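Local coordinates for protein ferredoxin (Trichomonas vaginalis, PDB 1L5P) that carries electrons on a single [2Fe-2S] cluster, linking pyruvate:ferredoxin oxidoreductase to hydrogenase, at residues G54-A59 against N73-C78. Numbering follows the deposited sequence.
Sequences GKVAAA and NARLAC. With FES (Fe2/s2 (inorganic) cluster), chain D.
Arg75 reaches from strand 74-76 to the loop 54-59 and grips one peptide oxygen there with both terminal nitrogens, NH1 and NH2. NH1 of Arg75 gives the stronger bond, 2.9 Å to Ala57 O and bent to 143° at the hydrogen; Arg75 NH2 adds a weak one to Ala57 O at 3.2 Å. The oxygen sits near the guanidinium edge, tilted about 20° out of its plane, close to both NH1 and the more poorly aligned NH2. A folded side chain brings the group here: CG is anti to the carbonyl carbon, and bends at chi2 (-74°) and chi3 fold the chain back, laying the guanidinium against the loop.

Ala59 suits its place because its short methyl can lie flat against one guanidinium face, near the rim, with Ala59 CB in van der Waals contact with Arg75 NE at 3.7 Å. Val56 offers a branch: CG1, anti to the backbone N, comes within 3.6 Å of Arg75 NH1, the two side chains lying antiparallel alongside one another. Glu63 of helix 61-67 forms a salt bridge to Arg75 NE and also accepts the Leu76 backbone N-H, thus probably fixing the guanidinium's rotation and balancing its charge.

Leu76 ends the strand, its CD1 lying 4.0 Å from cluster sulfide S1; a short 3-10 turn then presents Cys78, whose SG binds iron FE2 at 2.2 Å beside the thiolate of Cys47. An outer strand followed by the last cysteine ligand is characteristic of the [2Fe-2S] ferredoxin fold, a beta-grasp architecture.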
loop_
_atom_site.group_PDB
_atom_site.type_symbol
_atom_site.label_atom_id
_atom_site.label_comp_id
_atom_site.label_asym_id
_atom_site.label_seq_id
_atom_site.Cartn_x
_atom_site.Cartn_y
_atom_site.Cartn_z
ATOM N N GLY A 54 4.031 11.680 1.572
ATOM C CA GLY A 54 4.213 11.196 2.927
ATOM C C GLY A 54 5.410 10.296 3.162
ATOM O O GLY A 54 6.055 9.822 2.229
ATOM N N LYS A 55 5.698 10.056 4.432
ATOM C CA LYS A 55 6.816 9.222 4.816
ATOM C C LYS A 55 6.456 7.751 4.839
ATOM O O LYS A 55 5.501 7.341 5.501
ATOM C CB LYS A 55 7.324 9.623 6.200
ATOM C CG LYS A 55 8.129 10.904 6.222
ATOM C CD LYS A 55 8.051 11.564 7.594
ATOM C CE LYS A 55 8.155 13.084 7.491
ATOM N NZ LYS A 55 7.891 13.587 6.104
ATOM N N VAL A 56 7.234 6.963 4.108
ATOM C CA VAL A 56 7.046 5.523 4.073
ATOM C C VAL A 56 8.422 4.895 3.955
ATOM O O VAL A 56 9.200 5.244 3.059
ATOM C CB VAL A 56 6.182 5.070 2.891
ATOM C CG1 VAL A 56 6.038 3.563 2.929
ATOM C CG2 VAL A 56 4.805 5.729 2.970
ATOM N N ALA A 57 8.714 3.982 4.880
ATOM C CA ALA A 57 9.995 3.289 4.930
ATOM C C ALA A 57 10.347 2.670 3.580
ATOM O O ALA A 57 9.494 2.079 2.912
ATOM C CB ALA A 57 9.959 2.230 6.016
ATOM N N ALA A 58 11.608 2.829 3.182
ATOM C CA ALA A 58 12.100 2.303 1.912
ATOM C C ALA A 58 11.825 0.816 1.802
ATOM O O ALA A 58 11.790 0.098 2.797
ATOM C CB ALA A 58 13.583 2.574 1.772
ATOM N N ALA A 59 11.621 0.365 0.579
ATOM C CA ALA A 59 11.320 -1.031 0.337
ATOM C C ALA A 59 12.532 -1.936 0.557
ATOM O O ALA A 59 13.660 -1.568 0.229
ATOM C CB ALA A 59 10.793 -1.194 -1.083
ATOM N N ASN A 73 7.610 4.656 -8.504
ATOM C CA ASN A 73 6.974 4.867 -7.207
ATOM C C ASN A 73 6.043 3.748 -6.769
ATOM O O ASN A 73 5.236 3.922 -5.858
ATOM C CB ASN A 73 6.216 6.196 -7.217
ATOM C CG ASN A 73 5.403 6.407 -8.492
ATOM O OD1 ASN A 73 5.554 5.685 -9.491
ATOM N ND2 ASN A 73 4.532 7.414 -8.463
ATOM N N ALA A 74 6.169 2.596 -7.412
ATOM C CA ALA A 74 5.343 1.447 -7.082
ATOM C C ALA A 74 5.812 0.809 -5.789
ATOM O O ALA A 74 6.997 0.795 -5.494
ATOM C CB ALA A 74 5.406 0.424 -8.208
ATOM N N ARG A 75 4.871 0.282 -5.019
ATOM C CA ARG A 75 5.174 -0.393 -3.772
ATOM C C ARG A 75 4.142 -1.513 -3.589
ATOM O O ARG A 75 3.083 -1.497 -4.218
ATOM C CB ARG A 75 5.084 0.582 -2.596
ATOM C CG ARG A 75 6.101 1.708 -2.615
ATOM C CD ARG A 75 7.504 1.216 -2.256
ATOM N NE ARG A 75 7.503 0.387 -1.061
ATOM C CZ ARG A 75 7.787 0.833 0.155
ATOM N NH1 ARG A 75 8.099 2.107 0.336
ATOM N NH2 ARG A 75 7.755 0.005 1.196
ATOM N N LEU A 76 4.463 -2.489 -2.744
ATOM C CA LEU A 76 3.550 -3.585 -2.451
ATOM C C LEU A 76 2.792 -3.144 -1.209
ATOM O O LEU A 76 3.391 -2.932 -0.161
ATOM C CB LEU A 76 4.320 -4.867 -2.123
ATOM C CG LEU A 76 5.035 -5.636 -3.236
ATOM C CD1 LEU A 76 5.529 -6.952 -2.656
ATOM C CD2 LEU A 76 4.105 -5.882 -4.417
ATOM N N ALA A 77 1.480 -3.003 -1.320
ATOM C CA ALA A 77 0.676 -2.570 -0.191
ATOM C C ALA A 77 0.883 -3.438 1.042
ATOM O O ALA A 77 0.915 -2.924 2.155
ATOM C CB ALA A 77 -0.791 -2.553 -0.582
ATOM N N CYS A 78 1.030 -4.748 0.868
ATOM C CA CYS A 78 1.212 -5.614 2.031
ATOM C C CYS A 78 2.624 -5.560 2.636
ATOM O O CYS A 78 2.863 -6.089 3.730
ATOM C CB CYS A 78 0.838 -7.061 1.698
ATOM S SG CYS A 78 1.868 -7.840 0.454
HETATM FE FE1 FES D . 0.687 -10.883 -2.502
HETATM FE FE2 FES D . 1.012 -8.363 -1.520
HETATM S S1 FES D . 2.509 -9.573 -2.656
HETATM S S2 FES D . -0.830 -9.663 -1.358
#